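Local structure of beta-galactosidase (Geobacillus stearothermophilus, 4OIF) at residues P618-K623 and L655-K660; G627-A632 and F642-T647; F646-Q651 and L674-V679. The protein probably hydrolyses terminal non-reducing beta-D-galactose units of beta-D-galactosides, as a zinc-binding, homotrimeric glycoside hydrolase of family 42. One frame throughout, in Å; residues are numbered along the deposited sequence.

Contact 1 of 3, residues P618-K623 and L655-K660; sequences PVLFVK and LEEKVK
The F621 ring and the E656 carboxylate, the flat groups of this contact, meet obliquely, with their planes 47° apart. E656 OE2 lies 3.7 Å from F621 CE2, on the exposed side of the contact. A bound glycerol, probably from the crystallisation liquor, also lies close to the F621 side chain. The F621 CG stands anti to the backbone N and the E656 CG anti to its carbonyl carbon, the E656 chain extended beyond it, and so the ring and the carboxylate come together.

Beneath this pair the contact is aliphatic and buried. L620 crosses L655 at about a right angle, and its CD2 comes to 3.5 Å from L655 CD2. The same methyl meets V659 CG1 tip to tip at 3.9 Å. V622 lies alongside L655 and points the same way, with V622 CG2 4.0 Å from L655 CD2.

The corner at E656 and E657 takes the chain from one sheet of the C-terminal beta sandwich to the other, so L655 and V659 reach L620 from different sheets. E657 OE1 passes L620 CD1 at 3.8 Å, but its charge is answered by a salt bridge to K684. Cohesion between 618-623 and 655-660 therefore rests on apolar side-chain contact, with the carboxylates kept toward the surface.

Contact 2 of 3, residues G627-A632 and F642-T647; sequences GVSVQA and FIMNFT
Side chains alternate between the two faces of this antiparallel beta hairpin. V628, V630, I643 and N645 share one face, where both valines lie alongside I643 and point the same way; I643 CG2 is 4.0 Å from V630 CG2 and slightly farther from V628 CG1. The other face carries S629, Q631, F642 and M644. M644 bends at chi3 (-68°), which brings its CE to 3.5 Å from S629 OG and against the aliphatic start of Q631, which it crosses obliquely. F646 meets S629 with its ring edge, CD2 lying 4.0 Å from S629 CB. Backbone bonds pair S629 with M644 and Q631 with F642 in both directions, and F646 N adds a more bent one to G627 O (2.8 Å).

At the end of the strand N645 forms an Asx turn: OD1 receives T647 OG1 in the carbonyl plane, on a lone pair, at 2.7 Å, and T647 N from above that plane at 3.0 Å. Its ND2 donates to E649 O and D675 O. An alanine here would lose all four bonds and would probably loosen the turn and its link to the loop at D675. G627 has a positive phi, at which a side chain would jam against the preceding carbonyl O and also hit T647 CG2, 3.6 Å from G627 CA.

V628 packs on strand 651-655, F642 and F646 lie against helix 341-351, and strand 679-685 flanks strand 638-645.

Contact 3 of 3, residues F646-Q651 and L674-V679; sequences FTEEKQ and LDKYEV
E648 OE2 is gripped by two hydroxyls, T296 OG1 of helix 296-312 and Y677 OH, which comes from the type II beta turn D675-E678 at one end of the C-terminal beta sandwich. The bond from Y677 OH is very short, 2.5 Å, and arrives on the anti lone pair of OE2. Carboxylate and ring stand almost perpendicular, 85° apart, with OE2 near the ring plane at its edge. Two hydroxyl partners would probably favour the ionised carboxylate.

Both loops here carry the chain from one sheet to the other. E678 N closes the turn on D675 O, and the E678 side chain folds back so that OE1, through its anti lone pair, takes D675 N at 2.7 Å. Y677 occupies the third turn position with a positive phi of 66°.

Where the loops enter the smaller sheet, Q651 and L674 form an antiparallel hydrogen-bonded pair. L674 N donates to Q651 O at 2.9 Å, while the return bond from Q651 N is weak. Next to it K650 CA makes a CA-H...O contact with L674 O. At the exposed rim K650 and D675 lie side by side and join NZ to OD1 in a salt bridge, weak as a hydrogen bond at 3.1 Å. T647 OG1, whose main partner is N645, also takes weak bonds from E649 N and Q651 NE2. K676 CG lies 3.5 Å from E648 CA and also 3.6 Å above the Y677 ring plane, over the ring centre.

In the fold
All three contacts belong to the C-terminal beta sandwich, away from the zinc and the predicted active-site residues. Contact 2 is the buried one of the three, a hairpin of regular backbone bonds; contacts 1 and 3 are partly buried and lie at the two ends of strand 651-655, where the chain changes sheet. Contact 1 is held by aliphatic side chains, contact 3 mostly by polar side chains, with one backbone bridge at Q651 and L674. V622 of contact 1 packs on V630 and I643 of contact 2, tying the two sheets together. Contacts 2 and 3 share F646 and T647, and N645 joins them through its backbone N to E678 O. Contacts 1 and 3 adjoin only along the sequence.

Contact 1 of 3, residues P618-K623 and L655-K660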
loop_
_atom_site.group_PDB
_atom_site.type_symbol
_atom_site.label_atom_id
_atom_site.label_comp_id
_atom_site.label_asym_id
_atom_site.label_seq_id
_atom_site.Cartn_x
_atom_site.Cartn_y
_atom_site.Cartn_z
ATOM N N PRO A 618 -34.101 -29.732 -11.124
ATOM C CA PRO A 618 -34.044 -28.729 -12.183
ATOM C C PRO A 618 -35.368 -28.676 -12.918
ATOM O O PRO A 618 -36.213 -29.555 -12.732
ATOM C CB PRO A 618 -32.938 -29.246 -13.098
ATOM C CG PRO A 618 -32.912 -30.709 -12.848
ATOM C CD PRO A 618 -33.201 -30.864 -11.394
ATOM N N VAL A 619 -35.547 -27.664 -13.754
ATOM C CA VAL A 619 -36.747 -27.577 -14.562
ATOM C C VAL A 619 -36.710 -28.670 -15.635
ATOM O O VAL A 619 -37.687 -29.363 -15.857
ATOM C CB VAL A 619 -36.877 -26.189 -15.193
ATOM C CG1 VAL A 619 -37.869 -26.207 -16.342
ATOM C CG2 VAL A 619 -37.265 -25.168 -14.131
ATOM N N LEU A 620 -35.573 -28.833 -16.297
ATOM C CA LEU A 620 -35.390 -29.989 -17.157
ATOM C C LEU A 620 -34.070 -30.642 -16.825
ATOM O O LEU A 620 -33.023 -30.003 -16.907
ATOM C CB LEU A 620 -35.427 -29.607 -18.637
ATOM C CG LEU A 620 -35.149 -30.762 -19.612
ATOM C CD1 LEU A 620 -36.311 -31.751 -19.652
ATOM C CD2 LEU A 620 -34.844 -30.226 -21.005
ATOM N N PHE A 621 -34.111 -31.908 -16.432
ATOM C CA PHE A 621 -32.877 -32.615 -16.147
ATOM C C PHE A 621 -32.067 -32.842 -17.420
ATOM O O PHE A 621 -32.584 -33.321 -18.425
ATOM C CB PHE A 621 -33.142 -33.954 -15.466
ATOM C CG PHE A 621 -31.889 -34.755 -15.248
ATOM C CD1 PHE A 621 -31.029 -34.439 -14.212
ATOM C CD2 PHE A 621 -31.548 -35.792 -16.104
ATOM C CE1 PHE A 621 -29.852 -35.162 -14.015
ATOM C CE2 PHE A 621 -30.375 -36.515 -15.916
ATOM C CZ PHE A 621 -29.524 -36.198 -14.869
ATOM N N VAL A 622 -30.796 -32.474 -17.376
ATOM C CA VAL A 622 -29.876 -32.806 -18.440
ATOM C C VAL A 622 -28.654 -33.440 -17.801
ATOM O O VAL A 622 -28.108 -32.894 -16.849
ATOM C CB VAL A 622 -29.450 -31.573 -19.259
ATOM C CG1 VAL A 622 -28.441 -31.979 -20.322
ATOM C CG2 VAL A 622 -30.647 -30.884 -19.873
ATOM N N LYS A 623 -28.227 -34.591 -18.307
ATOM C CA LYS A 623 -27.026 -35.247 -17.798
ATOM C C LYS A 623 -25.778 -34.600 -18.393
ATOM O O LYS A 623 -25.664 -34.469 -19.613
ATOM C CB LYS A 623 -27.061 -36.740 -18.115
ATOM C CG LYS A 623 -25.800 -37.503 -17.783
ATOM C CD LYS A 623 -26.078 -39.004 -17.789
ATOM C CE LYS A 623 -24.848 -39.811 -17.384
ATOM N NZ LYS A 623 -23.718 -39.649 -18.350
ATOM N N LEU A 655 -30.146 -35.488 -22.977
ATOM C CA LEU A 655 -31.540 -35.146 -22.720
ATOM C C LEU A 655 -32.368 -36.421 -22.641
ATOM O O LEU A 655 -32.281 -37.252 -23.543
ATOM C CB LEU A 655 -32.073 -34.248 -23.830
ATOM C CG LEU A 655 -31.637 -32.788 -23.906
ATOM C CD1 LEU A 655 -31.591 -32.337 -25.345
ATOM C CD2 LEU A 655 -32.623 -31.941 -23.141
ATOM N N GLU A 656 -33.167 -36.590 -21.587
ATOM C CA GLU A 656 -33.994 -37.794 -21.441
ATOM C C GLU A 656 -35.344 -37.638 -22.130
ATOM O O GLU A 656 -35.846 -38.572 -22.747
ATOM C CB GLU A 656 -34.206 -38.136 -19.965
ATOM C CG GLU A 656 -32.983 -38.735 -19.289
ATOM C CD GLU A 656 -33.171 -38.932 -17.797
ATOM O OE1 GLU A 656 -34.232 -38.541 -17.257
ATOM O OE2 GLU A 656 -32.247 -39.478 -17.165
ATOM N N GLU A 657 -35.932 -36.454 -22.010
ATOM C CA GLU A 657 -37.182 -36.136 -22.696
ATOM C C GLU A 657 -36.838 -35.410 -23.987
ATOM O O GLU A 657 -35.728 -34.905 -24.125
ATOM C CB GLU A 657 -38.094 -35.285 -21.807
ATOM C CG GLU A 657 -38.682 -36.054 -20.623
ATOM C CD GLU A 657 -39.606 -35.207 -19.768
ATOM O OE1 GLU A 657 -39.102 -34.300 -19.062
ATOM O OE2 GLU A 657 -40.837 -35.444 -19.804
ATOM N N LYS A 658 -37.759 -35.352 -24.941
ATOM C CA LYS A 658 -37.447 -34.665 -26.191
ATOM C C LYS A 658 -37.885 -33.208 -26.170
ATOM O O LYS A 658 -38.836 -32.817 -25.499
ATOM C CB LYS A 658 -38.059 -35.386 -27.397
ATOM C CG LYS A 658 -39.312 -36.182 -27.101
ATOM C CD LYS A 658 -39.761 -36.960 -28.337
ATOM C CE LYS A 658 -38.643 -37.846 -28.860
ATOM N NZ LYS A 658 -39.117 -38.775 -29.920
ATOM N N VAL A 659 -37.145 -32.405 -26.916
ATOM C CA VAL A 659 -37.271 -30.967 -26.883
ATOM C C VAL A 659 -37.015 -30.454 -28.278
ATOM O O VAL A 659 -36.552 -31.203 -29.136
ATOM C CB VAL A 659 -36.261 -30.340 -25.919
ATOM C CG1 VAL A 659 -36.633 -30.627 -24.479
ATOM C CG2 VAL A 659 -34.868 -30.879 -26.224
ATOM N N LYS A 660 -37.289 -29.174 -28.503
ATOM C CA LYS A 660 -37.164 -28.601 -29.835
ATOM C C LYS A 660 -36.187 -27.442 -29.807
ATOM O O LYS A 660 -36.325 -26.515 -29.005
ATOM C CB LYS A 660 -38.531 -28.150 -30.362
ATOM C CG LYS A 660 -39.574 -29.285 -30.485
ATOM C CD LYS A 660 -40.303 -29.569 -29.156
ATOM C CE LYS A 660 -41.067 -30.893 -29.159
ATOM N NZ LYS A 660 -41.422 -31.292 -27.762
#

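Contact 2 of 3, residues G627-A632 and F642-T647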
loop_
_atom_site.group_PDB
_atom_site.type_symbol
_atom_site.label_atom_id
_atom_site.label_comp_id
_atom_site.label_asym_id
_atom_site.label_seq_id
_atom_site.Cartn_x
_atom_site.Cartn_y
_atom_site.Cartn_z
ATOM N N GLY A 627 -19.309 -27.809 -15.154
ATOM C CA GLY A 627 -18.962 -26.693 -16.015
ATOM C C GLY A 627 -19.972 -26.521 -17.128
ATOM O O GLY A 627 -19.884 -25.600 -17.947
ATOM N N VAL A 628 -20.922 -27.444 -17.179
ATOM C CA VAL A 628 -22.086 -27.263 -18.021
ATOM C C VAL A 628 -23.218 -26.801 -17.143
ATOM O O VAL A 628 -23.588 -27.490 -16.204
ATOM C CB VAL A 628 -22.501 -28.543 -18.741
ATOM C CG1 VAL A 628 -23.845 -28.349 -19.436
ATOM C CG2 VAL A 628 -21.451 -28.928 -19.719
ATOM N N SER A 629 -23.756 -25.630 -17.450
ATOM C CA SER A 629 -24.829 -25.053 -16.672
ATOM C C SER A 629 -26.130 -25.200 -17.429
ATOM O O SER A 629 -26.214 -24.863 -18.605
ATOM C CB SER A 629 -24.533 -23.575 -16.370
ATOM O OG SER A 629 -25.612 -22.964 -15.688
ATOM N N VAL A 630 -27.149 -25.716 -16.763
ATOM C CA VAL A 630 -28.461 -25.779 -17.380
ATOM C C VAL A 630 -29.394 -24.901 -16.574
ATOM O O VAL A 630 -29.531 -25.093 -15.371
ATOM C CB VAL A 630 -29.005 -27.229 -17.459
ATOM C CG1 VAL A 630 -30.411 -27.230 -18.030
ATOM C CG2 VAL A 630 -28.075 -28.110 -18.303
ATOM N N GLN A 631 -30.012 -23.925 -17.232
ATOM C CA GLN A 631 -30.887 -22.985 -16.536
ATOM C C GLN A 631 -32.124 -22.727 -17.363
ATOM O O GLN A 631 -32.035 -22.682 -18.576
ATOM C CB GLN A 631 -30.165 -21.662 -16.263
ATOM C CG GLN A 631 -29.089 -21.726 -15.188
ATOM C CD GLN A 631 -29.663 -21.976 -13.816
ATOM O OE1 GLN A 631 -30.776 -21.538 -13.498
ATOM N NE2 GLN A 631 -28.913 -22.696 -12.993
ATOM N N ALA A 632 -33.269 -22.519 -16.723
ATOM C CA ALA A 632 -34.518 -22.408 -17.469
ATOM C C ALA A 632 -35.412 -21.213 -17.112
ATOM O O ALA A 632 -35.364 -20.666 -16.006
ATOM C CB ALA A 632 -35.303 -23.678 -17.301
ATOM N N PHE A 642 -31.797 -23.484 -21.253
ATOM C CA PHE A 642 -30.491 -23.119 -21.776
ATOM C C PHE A 642 -29.460 -24.128 -21.297
ATOM O O PHE A 642 -29.268 -24.309 -20.084
ATOM C CB PHE A 642 -30.088 -21.714 -21.312
ATOM C CG PHE A 642 -30.905 -20.607 -21.900
ATOM C CD1 PHE A 642 -32.223 -20.410 -21.512
ATOM C CD2 PHE A 642 -30.343 -19.735 -22.818
ATOM C CE1 PHE A 642 -32.982 -19.371 -22.054
ATOM C CE2 PHE A 642 -31.093 -18.690 -23.364
ATOM C CZ PHE A 642 -32.416 -18.511 -22.981
ATOM N N ILE A 643 -28.793 -24.774 -22.245
ATOM C CA ILE A 643 -27.705 -25.693 -21.941
ATOM C C ILE A 643 -26.381 -25.051 -22.357
ATOM O O ILE A 643 -26.071 -24.934 -23.541
ATOM C CB ILE A 643 -27.898 -27.043 -22.640
ATOM C CG1 ILE A 643 -29.336 -27.545 -22.429
ATOM C CG2 ILE A 643 -26.879 -28.046 -22.133
ATOM C CD1 ILE A 643 -29.692 -28.832 -23.203
ATOM N N MET A 644 -25.597 -24.642 -21.363
ATOM C CA MET A 644 -24.447 -23.777 -21.589
ATOM C C MET A 644 -23.115 -24.431 -21.207
ATOM O O MET A 644 -22.907 -24.842 -20.065
ATOM C CB MET A 644 -24.645 -22.463 -20.818
ATOM C CG MET A 644 -25.931 -21.746 -21.191
ATOM S SD MET A 644 -26.380 -20.417 -20.060
ATOM C CE MET A 644 -26.790 -21.319 -18.572
ATOM N N ASN A 645 -22.211 -24.533 -22.168
ATOM C CA ASN A 645 -20.905 -25.120 -21.896
ATOM C C ASN A 645 -19.904 -24.063 -21.445
ATOM O O ASN A 645 -19.270 -23.415 -22.269
ATOM C CB ASN A 645 -20.383 -25.851 -23.132
ATOM C CG ASN A 645 -19.060 -26.554 -22.885
ATOM O OD1 ASN A 645 -18.540 -26.571 -21.761
ATOM N ND2 ASN A 645 -18.503 -27.141 -23.941
ATOM N N PHE A 646 -19.753 -23.903 -20.133
ATOM C CA PHE A 646 -18.785 -22.947 -19.611
ATOM C C PHE A 646 -17.399 -23.587 -19.414
ATOM O O PHE A 646 -16.722 -23.317 -18.420
ATOM C CB PHE A 646 -19.289 -22.337 -18.296
ATOM C CG PHE A 646 -20.313 -21.235 -18.483
ATOM C CD1 PHE A 646 -19.933 -19.988 -18.977
ATOM C CD2 PHE A 646 -21.653 -21.439 -18.146
ATOM C CE1 PHE A 646 -20.878 -18.960 -19.140
ATOM C CE2 PHE A 646 -22.591 -20.423 -18.307
ATOM C CZ PHE A 646 -22.197 -19.175 -18.813
ATOM N N THR A 647 -16.984 -24.437 -20.357
ATOM C CA THR A 647 -15.655 -25.046 -20.299
ATOM C C THR A 647 -14.981 -24.900 -21.646
ATOM O O THR A 647 -15.640 -24.614 -22.647
ATOM C CB THR A 647 -15.691 -26.544 -19.945
ATOM O OG1 THR A 647 -15.972 -27.293 -21.129
ATOM C CG2 THR A 647 -16.755 -26.847 -18.892
#

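Contact 3 of 3, residues F646-Q651 and L674-V679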
loop_
_atom_site.group_PDB
_atom_site.type_symbol
_atom_site.label_atom_id
_atom_site.label_comp_id
_atom_site.label_asym_id
_atom_site.label_seq_id
_atom_site.Cartn_x
_atom_site.Cartn_y
_atom_site.Cartn_z
ATOM N N PHE A 646 -19.753 -23.903 -20.133
ATOM C CA PHE A 646 -18.785 -22.947 -19.611
ATOM C C PHE A 646 -17.399 -23.587 -19.414
ATOM O O PHE A 646 -16.722 -23.317 -18.420
ATOM C CB PHE A 646 -19.289 -22.337 -18.296
ATOM C CG PHE A 646 -20.313 -21.235 -18.483
ATOM C CD1 PHE A 646 -19.933 -19.988 -18.977
ATOM C CD2 PHE A 646 -21.653 -21.439 -18.146
ATOM C CE1 PHE A 646 -20.878 -18.960 -19.140
ATOM C CE2 PHE A 646 -22.591 -20.423 -18.307
ATOM C CZ PHE A 646 -22.197 -19.175 -18.813
ATOM N N THR A 647 -16.984 -24.437 -20.357
ATOM C CA THR A 647 -15.655 -25.046 -20.299
ATOM C C THR A 647 -14.981 -24.900 -21.646
ATOM O O THR A 647 -15.640 -24.614 -22.647
ATOM C CB THR A 647 -15.691 -26.544 -19.945
ATOM O OG1 THR A 647 -15.972 -27.293 -21.129
ATOM C CG2 THR A 647 -16.755 -26.847 -18.892
ATOM N N GLU A 648 -13.676 -25.140 -21.683
ATOM C CA GLU A 648 -12.912 -24.960 -22.907
ATOM C C GLU A 648 -12.732 -26.265 -23.692
ATOM O O GLU A 648 -11.789 -26.402 -24.477
ATOM C CB GLU A 648 -11.545 -24.338 -22.600
ATOM C CG GLU A 648 -11.581 -22.836 -22.346
ATOM C CD GLU A 648 -12.097 -22.486 -20.958
ATOM O OE1 GLU A 648 -11.833 -23.254 -19.998
ATOM O OE2 GLU A 648 -12.782 -21.451 -20.833
ATOM N N GLU A 649 -13.644 -27.216 -23.504
ATOM C CA GLU A 649 -13.554 -28.479 -24.230
ATOM C C GLU A 649 -14.910 -29.036 -24.672
ATOM O O GLU A 649 -15.974 -28.553 -24.267
ATOM C CB GLU A 649 -12.826 -29.512 -23.375
ATOM C CG GLU A 649 -13.477 -29.712 -22.030
ATOM C CD GLU A 649 -12.611 -30.495 -21.077
ATOM O OE1 GLU A 649 -12.468 -31.723 -21.277
ATOM O OE2 GLU A 649 -12.075 -29.879 -20.128
ATOM N N LYS A 650 -14.852 -30.053 -25.524
ATOM C CA LYS A 650 -16.047 -30.726 -25.987
ATOM C C LYS A 650 -16.752 -31.361 -24.805
ATOM O O LYS A 650 -16.129 -31.737 -23.806
ATOM C CB LYS A 650 -15.711 -31.770 -27.043
ATOM C CG LYS A 650 -15.422 -31.175 -28.418
ATOM C CD LYS A 650 -15.176 -32.264 -29.461
ATOM C CE LYS A 650 -14.418 -31.715 -30.657
ATOM N NZ LYS A 650 -15.121 -30.530 -31.210
ATOM N N GLN A 651 -18.064 -31.477 -24.918
ATOM C CA GLN A 651 -18.855 -31.803 -23.757
ATOM C C GLN A 651 -20.118 -32.599 -24.107
ATOM O O GLN A 651 -21.013 -32.103 -24.784
ATOM C CB GLN A 651 -19.197 -30.510 -23.037
ATOM C CG GLN A 651 -19.400 -30.697 -21.582
ATOM C CD GLN A 651 -18.146 -31.090 -20.838
ATOM O OE1 GLN A 651 -18.098 -32.154 -20.230
ATOM N NE2 GLN A 651 -17.136 -30.223 -20.852
ATOM N N LEU A 674 -21.417 -30.751 -27.283
ATOM C CA LEU A 674 -21.269 -29.303 -27.249
ATOM C C LEU A 674 -19.813 -28.959 -27.498
ATOM O O LEU A 674 -18.925 -29.454 -26.800
ATOM C CB LEU A 674 -21.734 -28.739 -25.902
ATOM C CG LEU A 674 -23.186 -29.029 -25.479
ATOM C CD1 LEU A 674 -23.454 -28.583 -24.047
ATOM C CD2 LEU A 674 -24.149 -28.341 -26.408
ATOM N N ASP A 675 -19.555 -28.133 -28.507
ATOM C CA ASP A 675 -18.216 -27.587 -28.683
ATOM C C ASP A 675 -17.956 -26.609 -27.558
ATOM O O ASP A 675 -18.891 -26.212 -26.845
ATOM C CB ASP A 675 -18.064 -26.891 -30.039
ATOM C CG ASP A 675 -18.348 -27.816 -31.205
ATOM O OD1 ASP A 675 -17.763 -28.924 -31.254
ATOM O OD2 ASP A 675 -19.167 -27.436 -32.067
ATOM N N LYS A 676 -16.696 -26.214 -27.404
ATOM C CA LYS A 676 -16.324 -25.167 -26.455
ATOM C C LYS A 676 -17.280 -23.971 -26.548
ATOM O O LYS A 676 -17.577 -23.467 -27.644
ATOM C CB LYS A 676 -14.879 -24.708 -26.700
ATOM C CG LYS A 676 -14.390 -23.635 -25.733
ATOM C CD LYS A 676 -13.394 -22.688 -26.379
ATOM C CE LYS A 676 -12.169 -23.412 -26.879
ATOM N NZ LYS A 676 -11.324 -22.545 -27.744
ATOM N N TYR A 677 -17.791 -23.566 -25.387
ATOM C CA TYR A 677 -18.609 -22.358 -25.229
ATOM C C TYR A 677 -19.950 -22.435 -25.950
ATOM O O TYR A 677 -20.677 -21.444 -26.027
ATOM C CB TYR A 677 -17.849 -21.116 -25.711
ATOM C CG TYR A 677 -16.629 -20.784 -24.885
ATOM C CD1 TYR A 677 -16.463 -21.304 -23.606
ATOM C CD2 TYR A 677 -15.646 -19.948 -25.383
ATOM C CE1 TYR A 677 -15.344 -21.000 -22.851
ATOM C CE2 TYR A 677 -14.528 -19.637 -24.644
ATOM C CZ TYR A 677 -14.375 -20.162 -23.381
ATOM O OH TYR A 677 -13.247 -19.836 -22.654
ATOM N N GLU A 678 -20.291 -23.609 -26.461
ATOM C CA GLU A 678 -21.529 -23.734 -27.196
ATOM C C GLU A 678 -22.717 -23.685 -26.267
ATOM O O GLU A 678 -22.690 -24.247 -25.174
ATOM C CB GLU A 678 -21.575 -25.027 -27.998
ATOM C CG GLU A 678 -22.811 -25.110 -28.871
ATOM C CD GLU A 678 -22.864 -26.379 -29.656
ATOM O OE1 GLU A 678 -21.873 -27.144 -29.605
ATOM O OE2 GLU A 678 -23.895 -26.608 -30.315
ATOM N N VAL A 679 -23.757 -22.992 -26.708
ATOM C CA VAL A 679 -25.007 -22.969 -25.987
ATOM C C VAL A 679 -26.060 -23.637 -26.841
ATOM O O VAL A 679 -26.071 -23.527 -28.055
ATOM C CB VAL A 679 -25.465 -21.534 -25.635
ATOM C CG1 VAL A 679 -26.727 -21.573 -24.778
ATOM C CG2 VAL A 679 -24.356 -20.766 -24.922
#